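Long-range contacts in beta-N-acetylhexosaminidase (Bacteroides fragilis, PDB 4PYS), which probably hydrolyses terminal N-acetylhexosamine residues from glycans, as other family 20 glycoside hydrolases do, and carries a zinc ion bound by four cysteines: residues Ile10-Pro15 and Leu106-Thr111; Glu78-Arg83 and Val122-Phe127; Lys337-Gly342 and Asn355-Trp360; Tyr379-Gly384 and Pro426-Met431. All blocks are in the same frame, centred on the assembly; numbering follows the deposited sequence.

Contact 1: Ile10-Pro15 and Leu106-Thr111; sequences IIMPTP and LRQWNT. With FMT (formic acid), chain K.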
# COMPACT_ATOMS: atom_id res chain seq x y z
N ILE A 10 -14.34 -17.22 -11.90
CA ILE A 10 -13.09 -16.52 -12.14
C ILE A 10 -12.41 -16.04 -10.87
O ILE A 10 -13.04 -15.86 -9.82
CB ILE A 10 -13.28 -15.29 -13.07
CG1 ILE A 10 -13.93 -14.15 -12.31
CG2 ILE A 10 -14.09 -15.63 -14.33
CD1 ILE A 10 -13.61 -12.83 -12.93
N ILE A 11 -11.11 -15.80 -10.98
CA ILE A 11 -10.32 -15.27 -9.88
C ILE A 11 -9.71 -13.93 -10.32
O ILE A 11 -9.16 -13.85 -11.43
CB ILE A 11 -9.17 -16.23 -9.50
CG1 ILE A 11 -9.71 -17.52 -8.88
CG2 ILE A 11 -8.22 -15.55 -8.53
CD1 ILE A 11 -8.71 -18.70 -8.93
N MSE A 12 -9.82 -12.91 -9.48
CA MSE A 12 -9.16 -11.62 -9.74
C MSE A 12 -8.19 -11.28 -8.62
O MSE A 12 -8.52 -11.45 -7.44
CB MSE A 12 -10.18 -10.48 -9.89
CG MSE A 12 -11.19 -10.75 -10.97
SE MSE A 12 -12.29 -9.19 -11.36
CE MSE A 12 -10.97 -8.18 -12.37
N PRO A 13 -6.98 -10.82 -8.97
CA PRO A 13 -6.44 -10.63 -10.32
C PRO A 13 -6.23 -11.97 -11.03
O PRO A 13 -6.15 -13.02 -10.38
CB PRO A 13 -5.10 -9.91 -10.08
CG PRO A 13 -4.75 -10.19 -8.63
CD PRO A 13 -6.05 -10.38 -7.91
N THR A 14 -6.17 -11.93 -12.35
CA THR A 14 -6.15 -13.14 -13.18
C THR A 14 -4.92 -13.97 -12.91
O THR A 14 -3.80 -13.44 -12.98
CB THR A 14 -6.12 -12.75 -14.65
OG1 THR A 14 -7.26 -11.93 -14.95
CG2 THR A 14 -6.15 -14.01 -15.54
N PRO A 15 -5.10 -15.27 -12.60
CA PRO A 15 -3.92 -16.13 -12.40
C PRO A 15 -3.16 -16.34 -13.70
O PRO A 15 -3.75 -16.27 -14.79
CB PRO A 15 -4.53 -17.46 -11.94
CG PRO A 15 -5.88 -17.07 -11.30
CD PRO A 15 -6.35 -15.96 -12.25
N LEU A 106 -8.55 -19.55 -3.55
CA LEU A 106 -9.56 -20.52 -3.13
C LEU A 106 -10.85 -19.82 -2.72
O LEU A 106 -11.95 -20.31 -2.99
CB LEU A 106 -9.04 -21.39 -1.98
CG LEU A 106 -8.01 -22.47 -2.34
CD1 LEU A 106 -7.45 -23.12 -1.07
CD2 LEU A 106 -8.63 -23.52 -3.25
N ARG A 107 -10.72 -18.66 -2.07
CA ARG A 107 -11.90 -17.87 -1.68
C ARG A 107 -12.79 -17.58 -2.88
O ARG A 107 -14.02 -17.68 -2.79
CB ARG A 107 -11.47 -16.51 -1.13
CG ARG A 107 -10.99 -16.50 0.29
CD ARG A 107 -10.61 -15.06 0.66
NE ARG A 107 -11.77 -14.20 0.92
CZ ARG A 107 -11.67 -12.89 1.16
NH1 ARG A 107 -10.47 -12.31 1.14
NH2 ARG A 107 -12.75 -12.17 1.41
N GLN A 108 -12.17 -17.19 -3.99
CA GLN A 108 -12.91 -16.83 -5.20
C GLN A 108 -13.27 -18.04 -6.06
O GLN A 108 -14.17 -17.95 -6.89
CB GLN A 108 -12.11 -15.82 -6.03
CG GLN A 108 -11.99 -14.48 -5.33
CD GLN A 108 -11.32 -13.43 -6.18
OE1 GLN A 108 -11.54 -13.36 -7.40
NE2 GLN A 108 -10.51 -12.60 -5.56
N TRP A 109 -12.58 -19.15 -5.86
CA TRP A 109 -12.80 -20.33 -6.69
C TRP A 109 -13.99 -21.15 -6.17
O TRP A 109 -14.64 -21.86 -6.94
CB TRP A 109 -11.52 -21.17 -6.78
CG TRP A 109 -11.57 -22.22 -7.85
CD1 TRP A 109 -11.62 -23.58 -7.67
CD2 TRP A 109 -11.56 -22.00 -9.26
NE1 TRP A 109 -11.66 -24.21 -8.90
CE2 TRP A 109 -11.62 -23.26 -9.89
CE3 TRP A 109 -11.51 -20.85 -10.06
CZ2 TRP A 109 -11.64 -23.40 -11.29
CZ3 TRP A 109 -11.52 -20.99 -11.44
CH2 TRP A 109 -11.58 -22.25 -12.04
N ASN A 110 -14.26 -21.06 -4.88
CA ASN A 110 -15.45 -21.68 -4.29
C ASN A 110 -16.70 -21.20 -5.03
O ASN A 110 -16.88 -19.99 -5.22
CB ASN A 110 -15.52 -21.29 -2.81
CG ASN A 110 -16.79 -21.77 -2.14
OD1 ASN A 110 -17.34 -22.81 -2.48
ND2 ASN A 110 -17.28 -20.99 -1.17
N THR A 111 -17.56 -22.12 -5.46
CA THR A 111 -18.73 -21.73 -6.25
C THR A 111 -19.76 -20.96 -5.42
O THR A 111 -20.48 -20.10 -5.93
CB THR A 111 -19.44 -22.92 -6.89
OG1 THR A 111 -20.22 -23.60 -5.90
CG2 THR A 111 -18.45 -23.88 -7.52
C FMT K . -9.98 -15.63 -14.10
O1 FMT K . -9.65 -15.46 -15.28
O2 FMT K . -10.04 -16.72 -13.53

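Contact 2: Glu78-Arg83 and Val122-Phe127; sequences EGYRIR and VEITDF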
# COMPACT_ATOMS: atom_id res chain seq x y z
N GLU A 78 6.60 -15.81 -3.71
CA GLU A 78 5.18 -15.49 -3.67
C GLU A 78 4.30 -16.33 -4.60
O GLU A 78 3.10 -16.06 -4.73
CB GLU A 78 4.93 -14.00 -3.95
CG GLU A 78 5.85 -13.05 -3.18
CD GLU A 78 5.43 -11.61 -3.37
OE1 GLU A 78 5.86 -10.99 -4.37
OE2 GLU A 78 4.65 -11.12 -2.52
N GLY A 79 4.88 -17.34 -5.23
CA GLY A 79 4.11 -18.16 -6.17
C GLY A 79 3.42 -19.32 -5.49
O GLY A 79 3.80 -19.74 -4.41
N TYR A 80 2.39 -19.87 -6.14
CA TYR A 80 1.72 -21.04 -5.58
C TYR A 80 1.18 -21.92 -6.70
O TYR A 80 1.11 -21.49 -7.86
CB TYR A 80 0.59 -20.62 -4.64
CG TYR A 80 -0.52 -19.90 -5.36
CD1 TYR A 80 -0.49 -18.52 -5.53
CD2 TYR A 80 -1.60 -20.61 -5.88
CE1 TYR A 80 -1.51 -17.87 -6.22
CE2 TYR A 80 -2.61 -19.96 -6.57
CZ TYR A 80 -2.56 -18.60 -6.73
OH TYR A 80 -3.57 -17.97 -7.42
N ARG A 81 0.82 -23.14 -6.35
CA ARG A 81 0.10 -24.01 -7.26
C ARG A 81 -1.04 -24.63 -6.47
O ARG A 81 -0.87 -25.01 -5.31
CB ARG A 81 1.03 -25.11 -7.81
CG ARG A 81 0.37 -26.07 -8.79
CD ARG A 81 1.32 -27.20 -9.20
NE ARG A 81 2.54 -26.69 -9.82
CZ ARG A 81 3.72 -26.60 -9.19
NH1 ARG A 81 3.84 -27.01 -7.93
NH2 ARG A 81 4.78 -26.11 -9.82
N ILE A 82 -2.21 -24.68 -7.09
CA ILE A 82 -3.36 -25.35 -6.49
C ILE A 82 -3.79 -26.45 -7.43
O ILE A 82 -3.98 -26.20 -8.62
CB ILE A 82 -4.56 -24.40 -6.33
CG1 ILE A 82 -4.24 -23.26 -5.34
CG2 ILE A 82 -5.78 -25.16 -5.85
CD1 ILE A 82 -5.34 -22.18 -5.26
N ARG A 83 -3.93 -27.68 -6.92
CA ARG A 83 -4.56 -28.75 -7.70
C ARG A 83 -5.78 -29.22 -6.95
O ARG A 83 -5.67 -29.71 -5.82
CB ARG A 83 -3.60 -29.92 -7.93
CG ARG A 83 -2.51 -29.64 -8.94
CD ARG A 83 -1.49 -30.78 -8.96
NE ARG A 83 -0.56 -30.67 -7.85
CZ ARG A 83 0.19 -31.67 -7.41
NH1 ARG A 83 0.09 -32.87 -7.99
NH2 ARG A 83 1.02 -31.49 -6.39
N VAL A 122 -9.32 -28.39 -11.05
CA VAL A 122 -8.50 -27.37 -11.71
C VAL A 122 -7.04 -27.54 -11.31
O VAL A 122 -6.73 -28.13 -10.28
CB VAL A 122 -8.98 -25.95 -11.31
CG1 VAL A 122 -8.58 -25.63 -9.87
CG2 VAL A 122 -8.43 -24.89 -12.26
N GLU A 123 -6.14 -27.05 -12.16
CA GLU A 123 -4.79 -26.77 -11.73
C GLU A 123 -4.49 -25.31 -12.01
O GLU A 123 -4.62 -24.84 -13.14
CB GLU A 123 -3.77 -27.68 -12.42
CG GLU A 123 -2.34 -27.43 -11.96
CD GLU A 123 -1.37 -28.51 -12.44
OE1 GLU A 123 -1.82 -29.59 -12.86
OE2 GLU A 123 -0.15 -28.25 -12.39
N ILE A 124 -4.12 -24.58 -10.96
CA ILE A 124 -3.79 -23.17 -11.07
C ILE A 124 -2.33 -23.01 -10.68
O ILE A 124 -1.91 -23.51 -9.64
CB ILE A 124 -4.64 -22.35 -10.09
CG1 ILE A 124 -6.13 -22.48 -10.43
CG2 ILE A 124 -4.23 -20.88 -10.12
CD1 ILE A 124 -7.05 -21.98 -9.32
N THR A 125 -1.56 -22.34 -11.54
CA THR A 125 -0.16 -22.04 -11.25
C THR A 125 -0.02 -20.55 -11.39
O THR A 125 -0.41 -19.98 -12.42
CB THR A 125 0.78 -22.74 -12.25
OG1 THR A 125 0.44 -24.13 -12.33
CG2 THR A 125 2.22 -22.60 -11.79
N ASP A 126 0.54 -19.89 -10.38
CA ASP A 126 0.36 -18.43 -10.31
C ASP A 126 1.50 -17.77 -9.52
O ASP A 126 2.04 -18.34 -8.57
CB ASP A 126 -1.00 -18.15 -9.65
CG ASP A 126 -1.51 -16.75 -9.92
OD1 ASP A 126 -1.03 -16.11 -10.89
OD2 ASP A 126 -2.44 -16.33 -9.18
N PHE A 127 1.90 -16.58 -9.96
CA PHE A 127 2.95 -15.81 -9.31
C PHE A 127 2.90 -14.37 -9.83
O PHE A 127 2.42 -14.13 -10.96
CB PHE A 127 4.33 -16.43 -9.57
CG PHE A 127 4.55 -16.85 -10.99
CD1 PHE A 127 5.00 -15.92 -11.93
CD2 PHE A 127 4.32 -18.16 -11.38
CE1 PHE A 127 5.21 -16.31 -13.25
CE2 PHE A 127 4.52 -18.55 -12.70
CZ PHE A 127 4.97 -17.63 -13.63
O HOH W 1 1.99 -26.13 -12.73

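Contact 3: Lys337-Gly342 and Asn355-Trp360; sequences KAIFWG and NVVIQW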
# COMPACT_ATOMS: atom_id res chain seq x y z
N LYS A 337 15.55 0.47 4.30
CA LYS A 337 15.61 1.28 3.09
C LYS A 337 14.70 2.49 3.27
O LYS A 337 13.71 2.43 3.99
CB LYS A 337 15.18 0.46 1.87
CG LYS A 337 16.20 -0.64 1.54
CD LYS A 337 15.82 -1.42 0.28
CE LYS A 337 16.92 -2.43 -0.08
NZ LYS A 337 18.25 -1.78 -0.25
N ALA A 338 15.06 3.60 2.62
CA ALA A 338 14.30 4.84 2.77
C ALA A 338 13.62 5.20 1.46
O ALA A 338 14.29 5.35 0.43
CB ALA A 338 15.24 5.95 3.19
N ILE A 339 12.30 5.35 1.48
CA ILE A 339 11.58 5.74 0.28
C ILE A 339 11.30 7.24 0.32
O ILE A 339 10.90 7.77 1.36
CB ILE A 339 10.23 5.01 0.13
CG1 ILE A 339 10.41 3.49 0.22
CG2 ILE A 339 9.56 5.37 -1.20
CD1 ILE A 339 9.08 2.72 0.37
N PHE A 340 11.51 7.92 -0.81
CA PHE A 340 11.21 9.35 -0.92
C PHE A 340 10.32 9.57 -2.12
O PHE A 340 10.44 8.85 -3.11
CB PHE A 340 12.49 10.15 -1.14
CG PHE A 340 13.43 10.18 0.03
CD1 PHE A 340 13.19 11.02 1.11
CD2 PHE A 340 14.57 9.40 0.03
CE1 PHE A 340 14.06 11.06 2.19
CE2 PHE A 340 15.46 9.43 1.11
CZ PHE A 340 15.19 10.27 2.19
N TRP A 341 9.44 10.56 -2.07
CA TRP A 341 8.71 10.96 -3.27
C TRP A 341 9.70 11.50 -4.31
O TRP A 341 10.72 12.07 -3.95
CB TRP A 341 7.66 12.03 -2.95
CG TRP A 341 6.57 11.54 -2.02
CD1 TRP A 341 6.35 11.93 -0.72
CD2 TRP A 341 5.57 10.56 -2.31
NE1 TRP A 341 5.28 11.26 -0.20
CE2 TRP A 341 4.77 10.42 -1.16
CE3 TRP A 341 5.26 9.81 -3.44
CZ2 TRP A 341 3.70 9.54 -1.11
CZ3 TRP A 341 4.18 8.93 -3.39
CH2 TRP A 341 3.41 8.81 -2.23
N GLY A 342 9.39 11.32 -5.59
CA GLY A 342 10.34 11.64 -6.65
C GLY A 342 10.76 13.10 -6.80
O GLY A 342 11.78 13.37 -7.45
N ASN A 355 20.62 3.07 0.09
CA ASN A 355 19.39 2.43 0.55
C ASN A 355 18.13 3.21 0.17
O ASN A 355 17.04 2.92 0.67
CB ASN A 355 19.43 2.23 2.06
CG ASN A 355 19.44 3.54 2.82
OD1 ASN A 355 20.08 4.50 2.41
ND2 ASN A 355 18.73 3.58 3.94
N VAL A 356 18.29 4.20 -0.70
CA VAL A 356 17.18 5.06 -1.11
C VAL A 356 16.34 4.44 -2.23
O VAL A 356 16.88 3.88 -3.18
CB VAL A 356 17.70 6.46 -1.53
CG1 VAL A 356 16.62 7.24 -2.28
CG2 VAL A 356 18.17 7.23 -0.31
N VAL A 357 15.02 4.53 -2.09
CA VAL A 357 14.07 4.10 -3.12
C VAL A 357 13.23 5.33 -3.48
O VAL A 357 12.90 6.14 -2.61
CB VAL A 357 13.15 2.97 -2.58
CG1 VAL A 357 12.07 2.59 -3.60
CG2 VAL A 357 14.00 1.75 -2.21
N ILE A 358 12.92 5.48 -4.77
CA ILE A 358 12.17 6.64 -5.26
C ILE A 358 10.74 6.26 -5.67
O ILE A 358 10.54 5.34 -6.46
CB ILE A 358 12.89 7.27 -6.48
CG1 ILE A 358 14.28 7.77 -6.08
CG2 ILE A 358 12.05 8.39 -7.06
CD1 ILE A 358 14.29 8.82 -4.98
N GLN A 359 9.75 6.98 -5.14
CA GLN A 359 8.37 6.74 -5.53
C GLN A 359 7.97 7.79 -6.55
O GLN A 359 7.83 8.97 -6.23
CB GLN A 359 7.43 6.74 -4.33
CG GLN A 359 6.01 6.32 -4.70
CD GLN A 359 5.23 5.78 -3.51
OE1 GLN A 359 5.64 5.92 -2.36
NE2 GLN A 359 4.08 5.16 -3.79
N TRP A 360 7.83 7.35 -7.80
CA TRP A 360 7.58 8.21 -8.95
C TRP A 360 6.09 8.50 -9.02
O TRP A 360 5.28 7.57 -9.10
CB TRP A 360 8.06 7.47 -10.20
CG TRP A 360 7.67 8.06 -11.53
CD1 TRP A 360 7.60 9.39 -11.87
CD2 TRP A 360 7.31 7.33 -12.69
NE1 TRP A 360 7.21 9.51 -13.19
CE2 TRP A 360 7.02 8.26 -13.71
CE3 TRP A 360 7.18 5.96 -12.97
CZ2 TRP A 360 6.62 7.86 -15.00
CZ3 TRP A 360 6.79 5.57 -14.25
CH2 TRP A 360 6.51 6.52 -15.24

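Contact 4: Tyr379-Gly384 and Pro426-Met431; sequences YPVICG and PLILGM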
# COMPACT_ATOMS: atom_id res chain seq x y z
N TYR A 379 18.88 4.51 -8.42
CA TYR A 379 17.90 4.35 -7.35
C TYR A 379 16.77 3.45 -7.84
O TYR A 379 16.22 3.68 -8.92
CB TYR A 379 17.27 5.69 -6.95
CG TYR A 379 18.22 6.79 -6.50
CD1 TYR A 379 19.36 6.51 -5.77
CD2 TYR A 379 17.94 8.13 -6.79
CE1 TYR A 379 20.21 7.52 -5.35
CE2 TYR A 379 18.78 9.15 -6.38
CZ TYR A 379 19.92 8.84 -5.66
OH TYR A 379 20.77 9.85 -5.25
N PRO A 380 16.39 2.44 -7.03
CA PRO A 380 15.18 1.67 -7.35
C PRO A 380 13.94 2.55 -7.34
O PRO A 380 13.92 3.56 -6.62
CB PRO A 380 15.09 0.66 -6.20
CG PRO A 380 16.47 0.59 -5.63
CD PRO A 380 17.07 1.95 -5.83
N VAL A 381 12.91 2.17 -8.09
CA VAL A 381 11.74 3.01 -8.32
C VAL A 381 10.45 2.25 -8.08
O VAL A 381 10.31 1.10 -8.53
CB VAL A 381 11.69 3.49 -9.79
CG1 VAL A 381 10.37 4.22 -10.09
CG2 VAL A 381 12.84 4.38 -10.09
N ILE A 382 9.50 2.89 -7.41
CA ILE A 382 8.12 2.42 -7.34
C ILE A 382 7.28 3.30 -8.26
O ILE A 382 7.35 4.54 -8.16
CB ILE A 382 7.57 2.52 -5.91
CG1 ILE A 382 8.34 1.57 -4.98
CG2 ILE A 382 6.06 2.22 -5.87
CD1 ILE A 382 8.30 1.99 -3.51
N CYS A 383 6.52 2.69 -9.17
CA CYS A 383 5.73 3.45 -10.13
C CYS A 383 4.35 3.75 -9.56
O CYS A 383 3.50 2.86 -9.49
CB CYS A 383 5.59 2.69 -11.46
SG CYS A 383 7.16 2.28 -12.23
N GLY A 384 4.13 5.00 -9.16
CA GLY A 384 2.87 5.38 -8.54
C GLY A 384 2.35 6.70 -9.08
O GLY A 384 2.02 7.61 -8.32
N PRO A 426 15.90 -4.02 -13.46
CA PRO A 426 15.42 -4.56 -12.18
C PRO A 426 15.29 -3.48 -11.10
O PRO A 426 14.72 -3.75 -10.04
CB PRO A 426 16.51 -5.57 -11.79
CG PRO A 426 17.72 -5.15 -12.56
CD PRO A 426 17.20 -4.59 -13.85
N LEU A 427 15.82 -2.28 -11.37
CA LEU A 427 15.59 -1.12 -10.51
C LEU A 427 14.10 -0.80 -10.36
O LEU A 427 13.67 -0.26 -9.33
CB LEU A 427 16.32 0.11 -11.04
CG LEU A 427 17.83 0.22 -10.88
CD1 LEU A 427 18.32 1.55 -11.42
CD2 LEU A 427 18.24 0.04 -9.42
N ILE A 428 13.30 -1.11 -11.38
CA ILE A 428 11.86 -0.87 -11.30
C ILE A 428 11.19 -1.97 -10.47
O ILE A 428 11.08 -3.11 -10.91
CB ILE A 428 11.20 -0.84 -12.69
CG1 ILE A 428 11.95 0.14 -13.61
CG2 ILE A 428 9.73 -0.46 -12.58
CD1 ILE A 428 11.94 1.54 -13.09
N LEU A 429 10.74 -1.60 -9.27
CA LEU A 429 10.30 -2.58 -8.28
C LEU A 429 8.87 -3.03 -8.50
O LEU A 429 8.54 -4.19 -8.26
CB LEU A 429 10.42 -2.00 -6.88
CG LEU A 429 11.84 -1.64 -6.43
CD1 LEU A 429 11.79 -1.14 -4.99
CD2 LEU A 429 12.77 -2.84 -6.56
N GLY A 430 8.02 -2.10 -8.92
CA GLY A 430 6.62 -2.42 -9.10
C GLY A 430 5.78 -1.17 -9.14
O GLY A 430 6.25 -0.11 -9.58
N MSE A 431 4.56 -1.28 -8.64
CA MSE A 431 3.55 -0.25 -8.77
C MSE A 431 2.87 0.04 -7.45
O MSE A 431 2.77 -0.85 -6.58
CB MSE A 431 2.47 -0.72 -9.75
CG MSE A 431 2.99 -1.04 -11.13
SE MSE A 431 1.51 -1.73 -12.22
CE MSE A 431 0.30 -0.22 -12.04

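Contact 1: Ile10-Pro15 and Leu106-Thr111
Gln-108 reaches out of its helix and pairs its side-chain amide with the backbone of Met-12, a selenomethionine. OE1 of Gln-108 accepts from N of Met-12 at 2.7 Å in a nearly straight bond (169°), the donor tilted from the amide carbonyl plane. NE2 of Gln-108 returns a 3.0 Å bond to O of Met-12, in the carbonyl plane but more bent. With both ends of the amide used on one residue, the side chain is fixed in its rotation and ties the irregular loop to the last turn of helix 96-109. CG of Gln-108 stands beside its own backbone N (chi1 -67°), with the chain extended beyond. Beside it, Ile-11 lays CD1 against the indole of Trp-109, 3.7 Å from CE3, the two side chains crossing at about a right angle. The indole is held in turn by NE1 bonding to O of Pro-120. N of Ile-11 donates to O2 of a formic acid molecule, probably from the crystallisation liquor, at 2.9 Å. Lys-480 of helix 470-486 bonds O of both Ile-10 and Gln-108, while Trp-109 rests on Val-122 of strand 117-126, so the contact lies between that helix and the sheet.

Contact 2: Glu78-Arg83 and Val122-Phe127
Tyr-80 and Asp-126 pair by backbone and by side chain. N of Tyr-80 donates to O of Asp-126 at 2.9 Å, and N of Asp-126 answers to O of Tyr-80. OH of Tyr-80 comes 2.7 Å from OD2 of Asp-126, a weak bond, and OH is also bonded to OG of Ser-105. OD1 accepts from N of Gly-16 and NE1 of Trp-462. CG of Tyr-80 sits between its backbone N and carbonyl carbon (chi1 65°), and CZ of Tyr-80 lies 3.3 Å from CB of Asp-126, the carboxylate turned steeply to the ring. Two strands of the mixed sheet in the non-catalytic family 20 domain 2 meet here, antiparallel at 177°. Ile-82 and Ile-124 form the second hydrogen-bonded pair, 2.8 Å from N of Ile-82 to O of Ile-124 and reciprocated. On the opposite face a water joins Arg-81, Glu-123 and Thr-125: it accepts from NE of Arg-81 in the guanidinium plane, donates to OE2 of Glu-123 at 3.0 Å, and bonds OG1 of Thr-125 at 2.6 Å. NE of Arg-81 and OE2 of Glu-123 are 4.0 Å apart, beyond a salt bridge; NH1 of Arg-81 salt-bridges Asp-72 and Glu-92, and NH2 of Arg-83 Glu-92.

Contact 3: Lys337-Gly342 and Asn355-Trp360
O of Ala-338 takes the shortest bond between these two strands, 2.7 Å from N of Val-357, and CA of Val-356 adds a CH contact to the same oxygen. The alternation continues along the strands: N of Phe-340 donates to O of Val-357, and N of Gln-359 to O of Phe-340 at 2.8 Å and 173°. At the far end N of Gly-342 reaches O of Gln-359 through a bent bond (131°) from above the carbonyl plane. Gln-359 lies alongside Trp-341, its amide turned only 25° from the indole plane and OE1 over a ring face. Its CD comes 3.3 Å from CZ3 of Trp-341. The amide is held at both ends, OE1 by NE2 of His-287 and NE2 by OG of Ser-432, while NE1 of Trp-341 bonds Glu-223. On the same face Ile-339 packs CG1 on CB of Val-357, 4.0 Å apart. The other face carries Phe-340, whose ring edge receives CG1 of Val-356, 3.8 Å from CD2 and in the ring plane. Adjacent parallel strands, Gln-359 and Trp-341 turned inward beside Glu-223 and the other face toward helix 316-333, fit the TIM-type barrel of the family 20 catalytic domain.

Contact 4: Tyr379-Gly384 and Pro426-Met431
Leu-427 opens the contact, its O accepting from N of Val-381 at 2.8 Å with the donor tilted from the carbonyl plane. CA of Pro-380 closes on the same oxygen, 3.2 Å away, in a CH contact. The leucine's own side chain lies by the residues leading into strand 381-383: CD1 comes near O of Tyr-379, and CD2 packs 4.2 Å from CG of Pro-380. Ile-428 follows, paired with Val-381 in parallel register, and touches two residues with two branches. Its CD1 meets CB of Val-381 at 3.8 Å, while CG2, anti to the backbone N, meets SG of Cys-383. Both branches lie on the face where Leu-371 of helix 369-376 packs. Leu-429 turns CB toward the partner strand, N giving a nearly straight 2.8 Å bond (169°) to O of Val-381. CD1 of Leu-429 lies 3.9 Å from CB of Pro-380. At Gly-430 the backbone takes phi 161° and psi -147°, angles at which a side chain would collide with the preceding carbonyl oxygen; O of Gly-430 accepts from N of Cys-383. Met-431, a selenomethionine, places CA 3.2 Å from O of Cys-383 and packs its side chain among Leu-457, Gln-460 and Met-461 of helix 453-462. Hydrogen bonds across this pair thus run through the backbone alone, and the side chains add apolar packing: two parallel barrel strands are aligned by their peptides, while 428-431 carries one residue more than 381-383, a beta bulge at Leu-429 and Gly-430, where Leu-429 has near-helical angles.

Overall arrangement
From the N terminus, contact 1 opens first, with the end of helix 96-109 coming back to the loop at 10-15. Contact 2 opens inside that span and closes beyond it, so the two cross; they touch where Ile-11 and Pro-15 meet Ile-124, and together they join loop, helix and sheet of family 20 domain 2. The chain then enters the catalytic domain, where contacts 3 and 4 follow in series. Contact 3 closes a short loop of 12 residues, contact 4 a longer one of 41 that includes helical turns. Strands 356-360 and 381-383 are neighbours, so both contacts belong to one barrel sheet. Contacts 1 and 3 lie about 33 Å apart, centre to centre.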